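PDB 1JM1: rieske iron-sulfur protein soxF from Sulfolobus acidocaldarius, which carries a Rieske-type [2Fe-2S] cluster and probably passes electrons along the archaeal respiratory chain. Local coordinates for residues Phe34-Pro38 / Ala164-Asn168; Pro38-Glu42 / Asn184-Asp188; Phe172-Arg178 / Asp188-Tyr193. Residue numbers count along the deposited sequence, not the author numbering.

Interaction 1: residues Phe34-Pro38 / Ala164-Asn168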
loop_
_atom_site.group_PDB
_atom_site.type_symbol
_atom_site.label_atom_id
_atom_site.label_comp_id
_atom_site.label_asym_id
_atom_site.label_seq_id
_atom_site.Cartn_x
_atom_site.Cartn_y
_atom_site.Cartn_z
ATOM N N PHE A 34 2.248 -6.616 6.281
ATOM C CA PHE A 34 2.539 -5.278 6.768
ATOM C C PHE A 34 4.024 -5.039 6.888
ATOM O O PHE A 34 4.792 -5.971 7.176
ATOM C CB PHE A 34 1.867 -5.017 8.122
ATOM C CG PHE A 34 0.352 -4.907 7.991
ATOM C CD1 PHE A 34 -0.426 -6.037 8.165
ATOM C CD2 PHE A 34 -0.230 -3.698 7.695
ATOM C CE1 PHE A 34 -1.807 -5.906 8.044
ATOM C CE2 PHE A 34 -1.617 -3.573 7.570
ATOM C CZ PHE A 34 -2.403 -4.676 7.751
ATOM N N PHE A 35 4.404 -3.777 6.714
ATOM C CA PHE A 35 5.782 -3.325 6.864
ATOM C C PHE A 35 5.739 -1.814 7.124
ATOM O O PHE A 35 4.638 -1.227 7.137
ATOM C CB PHE A 35 6.638 -3.682 5.621
ATOM C CG PHE A 35 6.236 -3.036 4.344
ATOM C CD1 PHE A 35 6.921 -1.946 3.826
ATOM C CD2 PHE A 35 5.164 -3.515 3.595
ATOM C CE1 PHE A 35 6.605 -1.394 2.607
ATOM C CE2 PHE A 35 4.831 -2.953 2.370
ATOM C CZ PHE A 35 5.542 -1.899 1.869
ATOM N N ALA A 36 6.868 -1.202 7.345
ATOM C CA ALA A 36 6.973 0.255 7.478
ATOM C C ALA A 36 7.937 0.764 6.437
ATOM O O ALA A 36 8.964 0.118 6.163
ATOM C CB ALA A 36 7.473 0.669 8.850
ATOM N N TYR A 37 7.625 1.917 5.838
ATOM C CA TYR A 37 8.468 2.450 4.777
ATOM C C TYR A 37 8.017 3.859 4.412
ATOM O O TYR A 37 6.811 4.090 4.327
ATOM C CB TYR A 37 8.299 1.604 3.486
ATOM C CG TYR A 37 9.131 2.097 2.321
ATOM C CD1 TYR A 37 10.483 1.797 2.216
ATOM C CD2 TYR A 37 8.546 2.907 1.335
ATOM C CE1 TYR A 37 11.240 2.283 1.167
ATOM C CE2 TYR A 37 9.319 3.394 0.296
ATOM C CZ TYR A 37 10.679 3.071 0.225
ATOM O OH TYR A 37 11.385 3.590 -0.830
ATOM N N PRO A 38 8.951 4.763 4.078
ATOM C CA PRO A 38 10.404 4.633 4.198
ATOM C C PRO A 38 10.963 4.760 5.578
ATOM O O PRO A 38 12.152 4.482 5.754
ATOM C CB PRO A 38 10.925 5.735 3.248
ATOM C CG PRO A 38 9.836 6.809 3.354
ATOM C CD PRO A 38 8.567 6.035 3.401
ATOM N N ALA A 164 10.748 -2.147 -1.476
ATOM C CA ALA A 164 10.046 -0.886 -1.598
ATOM C C ALA A 164 11.063 0.173 -2.021
ATOM O O ALA A 164 12.139 0.250 -1.450
ATOM C CB ALA A 164 9.403 -0.509 -0.260
ATOM N N VAL A 165 10.700 0.947 -3.040
ATOM C CA VAL A 165 11.644 1.900 -3.669
ATOM C C VAL A 165 11.107 3.298 -3.833
ATOM O O VAL A 165 11.862 4.187 -4.244
ATOM C CB VAL A 165 12.174 1.341 -5.008
ATOM C CG1 VAL A 165 12.930 0.045 -4.765
ATOM C CG2 VAL A 165 11.063 1.177 -6.040
ATOM N N GLY A 166 9.826 3.548 -3.563
ATOM C CA GLY A 166 9.322 4.903 -3.607
ATOM C C GLY A 166 7.837 4.911 -3.276
ATOM O O GLY A 166 7.279 3.900 -2.915
ATOM N N THR A 167 7.220 6.092 -3.416
ATOM C CA THR A 167 5.772 6.216 -3.346
ATOM C C THR A 167 5.317 7.113 -4.467
ATOM O O THR A 167 6.097 7.916 -4.983
ATOM C CB THR A 167 5.251 6.732 -1.990
ATOM O OG1 THR A 167 5.605 8.105 -1.819
ATOM C CG2 THR A 167 5.814 5.924 -0.831
ATOM N N ASN A 168 4.042 7.018 -4.835
ATOM C CA ASN A 168 3.502 7.880 -5.875
ATOM C C ASN A 168 2.989 9.203 -5.346
ATOM O O ASN A 168 2.642 10.093 -6.137
ATOM C CB ASN A 168 2.410 7.204 -6.695
ATOM C CG ASN A 168 1.145 6.899 -5.905
ATOM O OD1 ASN A 168 1.162 6.961 -4.656
ATOM N ND2 ASN A 168 0.083 6.538 -6.597
#
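In the beta-rich fold of this Rieske protein, residues 34-38 at the end of edge strand 32-36 meet the last residues of strand 161-167, the middle strand of a different antiparallel sheet. The two segments come from separate sheets and meet through the side chains of F35 and Y37, set against the methyl of A164 and the backbone of 164-166, in a buried interface of 220 Å². A164 opens the contact. Its CB sits over the face of the Y37 ring, 3.5 Å from the ring centroid and 9° off its normal, a CH-pi contact for which a small methyl is well suited, since a bulkier side chain would push the ring away. The same A164 CB lies 4.1 Å from F35 CE1, so one alanine is covered by two aromatic rings, which also reach strand 13-17 through Y13. V165 turns its side chain the other way, onto I152 and D154 of strand 151-155. With G166 it forms a classic beta bulge opposite I152. The end of the tyrosine lies beside this irregular backbone: Y37 OH is 3.0 Å from V165 C and 3.1 Å from G166 N, but the angle to that nitrogen is poor, and the hydroxyl is hydrogen-bonded instead to the carbonyl of P11. T167 comes last, its methyl at the rim of the aromatic ring, with CG2 4.5 Å from Y37 CE2.

Interaction 2: residues Pro38-Glu42 / Asn184-Asp188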
loop_
_atom_site.group_PDB
_atom_site.type_symbol
_atom_site.label_atom_id
_atom_site.label_comp_id
_atom_site.label_asym_id
_atom_site.label_seq_id
_atom_site.Cartn_x
_atom_site.Cartn_y
_atom_site.Cartn_z
ATOM N N PRO A 38 8.951 4.763 4.078
ATOM C CA PRO A 38 10.404 4.633 4.198
ATOM C C PRO A 38 10.963 4.760 5.578
ATOM O O PRO A 38 12.152 4.482 5.754
ATOM C CB PRO A 38 10.925 5.735 3.248
ATOM C CG PRO A 38 9.836 6.809 3.354
ATOM C CD PRO A 38 8.567 6.035 3.401
ATOM N N LEU A 39 10.171 5.211 6.567
ATOM C CA LEU A 39 10.560 5.337 7.924
ATOM C C LEU A 39 9.846 4.353 8.790
ATOM O O LEU A 39 8.735 3.900 8.477
ATOM C CB LEU A 39 10.300 6.764 8.463
ATOM C CG LEU A 39 10.889 7.926 7.628
ATOM C CD1 LEU A 39 10.479 9.211 8.333
ATOM C CD2 LEU A 39 12.361 7.831 7.358
ATOM N N THR A 40 10.418 4.042 9.930
ATOM C CA THR A 40 9.878 2.964 10.793
ATOM C C THR A 40 8.554 3.236 11.248
ATOM O O THR A 40 7.777 2.300 11.586
ATOM C CB THR A 40 10.816 2.632 11.995
ATOM O OG1 THR A 40 10.743 3.790 12.732
ATOM C CG2 THR A 40 12.157 2.293 11.441
ATOM N N ASP A 41 8.060 4.448 11.411
ATOM C CA ASP A 41 6.691 4.750 11.914
ATOM C C ASP A 41 5.598 4.997 10.873
ATOM O O ASP A 41 4.513 5.541 11.171
ATOM C CB ASP A 41 6.908 6.137 12.720
ATOM C CG ASP A 41 7.343 7.409 11.936
ATOM O OD1 ASP A 41 7.539 7.781 10.733
ATOM O OD2 ASP A 41 7.692 8.608 12.459
ATOM N N GLU A 42 5.853 4.598 9.650
ATOM C CA GLU A 42 4.964 4.817 8.493
ATOM C C GLU A 42 4.466 3.465 8.004
ATOM O O GLU A 42 5.119 2.792 7.201
ATOM C CB GLU A 42 5.696 5.551 7.389
ATOM C CG GLU A 42 6.046 6.993 7.747
ATOM C CD GLU A 42 6.998 7.620 6.781
ATOM O OE1 GLU A 42 7.839 6.962 6.171
ATOM O OE2 GLU A 42 6.875 8.905 6.598
ATOM N N ASN A 184 7.712 12.088 2.509
ATOM C CA ASN A 184 7.566 10.888 3.332
ATOM C C ASN A 184 8.853 10.556 4.077
ATOM O O ASN A 184 8.804 9.792 5.046
ATOM C CB ASN A 184 7.096 9.722 2.500
ATOM C CG ASN A 184 5.693 9.923 2.012
ATOM O OD1 ASN A 184 4.929 10.671 2.623
ATOM N ND2 ASN A 184 5.304 9.224 0.943
ATOM N N LEU A 185 9.960 11.135 3.672
ATOM C CA LEU A 185 11.235 10.960 4.388
ATOM C C LEU A 185 11.346 11.852 5.591
ATOM O O LEU A 185 12.327 11.731 6.339
ATOM C CB LEU A 185 12.405 11.200 3.407
ATOM C CG LEU A 185 12.437 10.228 2.205
ATOM C CD1 LEU A 185 13.387 10.772 1.139
ATOM C CD2 LEU A 185 12.832 8.840 2.645
ATOM N N LEU A 186 10.428 12.784 5.803
ATOM C CA LEU A 186 10.442 13.624 6.987
ATOM C C LEU A 186 9.890 12.870 8.202
ATOM O O LEU A 186 8.873 12.175 8.100
ATOM C CB LEU A 186 9.603 14.868 6.757
ATOM C CG LEU A 186 10.093 15.755 5.595
ATOM C CD1 LEU A 186 9.073 16.856 5.392
ATOM C CD2 LEU A 186 11.482 16.350 5.862
ATOM N N TYR A 187 10.530 13.037 9.323
ATOM C CA TYR A 187 10.092 12.479 10.607
ATOM C C TYR A 187 9.066 13.395 11.215
ATOM O O TYR A 187 9.279 14.551 11.539
ATOM C CB TYR A 187 11.322 12.371 11.529
ATOM C CG TYR A 187 10.926 11.862 12.913
ATOM C CD1 TYR A 187 10.503 10.560 13.170
ATOM C CD2 TYR A 187 11.004 12.737 13.964
ATOM C CE1 TYR A 187 10.160 10.117 14.423
ATOM C CE2 TYR A 187 10.651 12.332 15.250
ATOM C CZ TYR A 187 10.232 11.049 15.389
ATOM O OH TYR A 187 9.939 10.696 16.693
ATOM N N ASP A 188 7.887 12.842 11.482
ATOM C CA ASP A 188 6.785 13.496 12.179
ATOM C C ASP A 188 6.475 12.697 13.407
ATOM O O ASP A 188 5.968 11.581 13.289
ATOM C CB ASP A 188 5.566 13.537 11.285
ATOM C CG ASP A 188 4.413 14.322 11.905
ATOM O OD1 ASP A 188 4.479 14.651 13.101
ATOM O OD2 ASP A 188 3.410 14.545 11.154
HETATM O O HOH W 1 7.308 10.547 9.747
#
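L39, P38 and N184 bury the most surface here. The leucine pushes CD1 against a run of backbone, 3.4 Å from L186 O and 3.7 Å from both N184 O and L185 O; a flexible, branched apolar side chain can fill the hollow of a bending main chain in this way. P38, which follows a cis peptide bond, sets its puckered ring on the 3-10 segment, with CG 3.7 Å from L185 CD2 and 3.6 Å from N184 O. The residues L39 to E42 form a type I beta turn, closed by E42 N to L39 O at 3.2 Å, within the hairpin connection between antiparallel strands 32-36 and 43-48. E42 braces it further, as OE1 accepts from L39 N at 2.9 Å. The carbonyl of N184, met by P38 and L39, also has E42 OE2 2.6 Å from its O, while its side chain bonds Y171 N through OD1 and A169 O through ND2. Farther along, a water links the segments, 2.9 Å from D41 OD1 and 2.8 Å from L186 O, and accepting from D188 N at 2.9 Å.

Interaction 3: residues Phe172-Arg178 / Asp188-Tyr193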
loop_
_atom_site.group_PDB
_atom_site.type_symbol
_atom_site.label_atom_id
_atom_site.label_comp_id
_atom_site.label_asym_id
_atom_site.label_seq_id
_atom_site.Cartn_x
_atom_site.Cartn_y
_atom_site.Cartn_z
ATOM N N PHE A 172 -0.492 10.885 4.419
ATOM C CA PHE A 172 -1.268 11.832 5.198
ATOM C C PHE A 172 -0.376 12.810 5.927
ATOM O O PHE A 172 0.583 12.440 6.591
ATOM C CB PHE A 172 -2.099 11.018 6.205
ATOM C CG PHE A 172 -2.899 11.896 7.157
ATOM C CD1 PHE A 172 -3.996 12.622 6.713
ATOM C CD2 PHE A 172 -2.522 11.974 8.498
ATOM C CE1 PHE A 172 -4.724 13.433 7.584
ATOM C CE2 PHE A 172 -3.276 12.779 9.390
ATOM C CZ PHE A 172 -4.324 13.482 8.906
ATOM N N SER A 173 -0.765 14.083 5.885
ATOM C CA SER A 173 -0.071 15.142 6.635
ATOM C C SER A 173 -0.713 15.263 8.006
ATOM O O SER A 173 -1.853 15.696 8.139
ATOM C CB SER A 173 -0.220 16.491 5.925
ATOM O OG SER A 173 0.525 16.546 4.720
ATOM N N ALA A 174 0.068 14.900 9.007
ATOM C CA ALA A 174 -0.368 14.977 10.412
ATOM C C ALA A 174 0.136 16.286 11.006
ATOM O O ALA A 174 -0.535 17.297 10.861
ATOM C CB ALA A 174 0.098 13.713 11.126
ATOM N N GLY A 175 1.289 16.298 11.663
ATOM C CA GLY A 175 1.832 17.505 12.203
ATOM C C GLY A 175 2.742 18.232 11.215
ATOM O O GLY A 175 3.002 19.404 11.399
ATOM N N ILE A 176 3.392 17.576 10.308
ATOM C CA ILE A 176 4.331 18.085 9.363
ATOM C C ILE A 176 3.664 18.001 7.972
ATOM O O ILE A 176 3.238 16.922 7.558
ATOM C CB ILE A 176 5.635 17.272 9.308
ATOM C CG1 ILE A 176 6.294 17.229 10.692
ATOM C CG2 ILE A 176 6.598 17.793 8.250
ATOM C CD1 ILE A 176 6.808 18.570 11.117
ATOM N N PRO A 177 3.578 19.069 7.204
ATOM C CA PRO A 177 3.019 18.983 5.860
ATOM C C PRO A 177 3.908 18.092 4.994
ATOM O O PRO A 177 5.125 18.207 4.976
ATOM C CB PRO A 177 3.057 20.406 5.370
ATOM C CG PRO A 177 3.397 21.209 6.500
ATOM C CD PRO A 177 3.984 20.486 7.579
ATOM N N ARG A 178 3.252 17.246 4.204
ATOM C CA ARG A 178 3.918 16.446 3.205
ATOM C C ARG A 178 3.301 16.794 1.858
ATOM O O ARG A 178 2.144 16.492 1.614
ATOM C CB ARG A 178 3.784 14.948 3.512
ATOM C CG ARG A 178 4.229 14.520 4.909
ATOM C CD ARG A 178 3.993 13.029 5.081
ATOM N NE ARG A 178 4.116 12.532 6.446
ATOM C CZ ARG A 178 5.201 12.122 7.089
ATOM N NH1 ARG A 178 6.395 12.219 6.492
ATOM N NH2 ARG A 178 5.086 11.626 8.297
ATOM N N ASP A 188 7.887 12.842 11.482
ATOM C CA ASP A 188 6.785 13.496 12.179
ATOM C C ASP A 188 6.475 12.697 13.407
ATOM O O ASP A 188 5.968 11.581 13.289
ATOM C CB ASP A 188 5.566 13.537 11.285
ATOM C CG ASP A 188 4.413 14.322 11.905
ATOM O OD1 ASP A 188 4.479 14.651 13.101
ATOM O OD2 ASP A 188 3.410 14.545 11.154
ATOM N N PRO A 189 6.714 13.211 14.595
ATOM C CA PRO A 189 6.399 12.490 15.805
ATOM C C PRO A 189 4.925 12.112 15.922
ATOM O O PRO A 189 4.631 11.204 16.689
ATOM C CB PRO A 189 6.788 13.455 16.931
ATOM C CG PRO A 189 7.543 14.490 16.322
ATOM C CD PRO A 189 7.309 14.526 14.900
ATOM N N ARG A 190 4.016 12.780 15.246
ATOM C CA ARG A 190 2.617 12.387 15.301
ATOM C C ARG A 190 2.356 11.026 14.657
ATOM O O ARG A 190 1.318 10.404 14.908
ATOM C CB ARG A 190 1.711 13.417 14.727
ATOM C CG ARG A 190 1.742 14.761 15.409
ATOM C CD ARG A 190 0.504 15.583 15.046
ATOM N NE ARG A 190 0.668 16.932 15.602
ATOM C CZ ARG A 190 -0.183 17.905 15.329
ATOM N NH1 ARG A 190 -1.269 17.672 14.595
ATOM N NH2 ARG A 190 0.045 19.099 15.797
ATOM N N TYR A 191 3.302 10.540 13.819
ATOM C CA TYR A 191 3.189 9.210 13.245
ATOM C C TYR A 191 3.610 8.204 14.309
ATOM O O TYR A 191 4.771 7.795 14.411
ATOM C CB TYR A 191 4.051 9.080 11.984
ATOM C CG TYR A 191 3.274 9.368 10.710
ATOM C CD1 TYR A 191 2.621 10.571 10.466
ATOM C CD2 TYR A 191 3.175 8.377 9.719
ATOM C CE1 TYR A 191 1.919 10.778 9.271
ATOM C CE2 TYR A 191 2.472 8.572 8.556
ATOM C CZ TYR A 191 1.838 9.776 8.335
ATOM O OH TYR A 191 1.160 9.908 7.154
ATOM N N SER A 192 2.712 7.713 15.119
ATOM C CA SER A 192 3.136 6.780 16.176
ATOM C C SER A 192 2.581 5.419 15.889
ATOM O O SER A 192 2.610 4.536 16.730
ATOM C CB SER A 192 2.743 7.434 17.619
ATOM O OG SER A 192 1.377 7.387 17.553
ATOM N N TYR A 193 1.995 5.028 14.758
ATOM C CA TYR A 193 1.323 3.835 14.291
ATOM C C TYR A 193 2.257 2.618 14.439
ATOM O O TYR A 193 3.495 2.723 14.093
ATOM C CB TYR A 193 0.970 3.925 12.805
ATOM C CG TYR A 193 0.198 5.166 12.422
ATOM C CD1 TYR A 193 0.848 6.251 11.878
ATOM C CD2 TYR A 193 -1.156 5.244 12.612
ATOM C CE1 TYR A 193 0.149 7.384 11.510
ATOM C CE2 TYR A 193 -1.900 6.390 12.239
ATOM C CZ TYR A 193 -1.239 7.446 11.705
ATOM O OH TYR A 193 -1.852 8.621 11.338
HETATM O O HOH W 2 2.854 14.321 8.528
HETATM O O HOH W 1 7.308 10.547 9.747
#
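D188 OD2 is the main acceptor between the two parts of this long loop. It receives G175 N at 2.8 Å and I176 N at 3.1 Å, and a water that also accepts from A174 N and donates to I176 O gives it a further hydrogen bond at 2.7 Å. A short carboxylate suits this place because it can gather several amide hydrogens where no strand pairing is available. G175 fits against it since a CB there would run into R190 NE. The other oxygen, D188 OD1, accepts from R190 N at 2.9 Å, an Asx turn, while D188 O accepts from Y191 N at 2.9 Å and closes a type I turn. D188 N is satisfied by a second water, which R178 NH2 also reaches at 2.9 Å. R178 spends NH1 on the carbonyls of D183 and L186, and its guanidinium lies over the face of the Y191 ring, CZ 4.4 Å from the centroid, a cation-pi contact. Y191 OH donates to F172 O at 2.7 Å. Y193 OH bonds the carbonyl of G98, and the F172 side chain comes within about 5 Å of that of L97 and about 7 Å of the [2Fe-2S] cluster, so these segments pack beside one of the two cluster-binding loops of a Rieske domain.

From the N terminus, strand 32-36 runs into the turn 38-42, so interactions 1 and 2 start from the same stretch and share P38. Interaction 1 closes a loop of 125 residues by joining the end of that strand to strand 161-167 of another sheet. The chain then leaves this strand through 172-178, which opens interaction 3, and returns at 184-188 to close interaction 2; 188-193 then closes interaction 3. The segments of interactions 2 and 3 therefore alternate and cross, whereas interaction 1 is complete before interaction 3 begins. D188 and one water are common to interactions 2 and 3. Together the contacts connect two sheets with the long loop region that reaches the cluster-binding end.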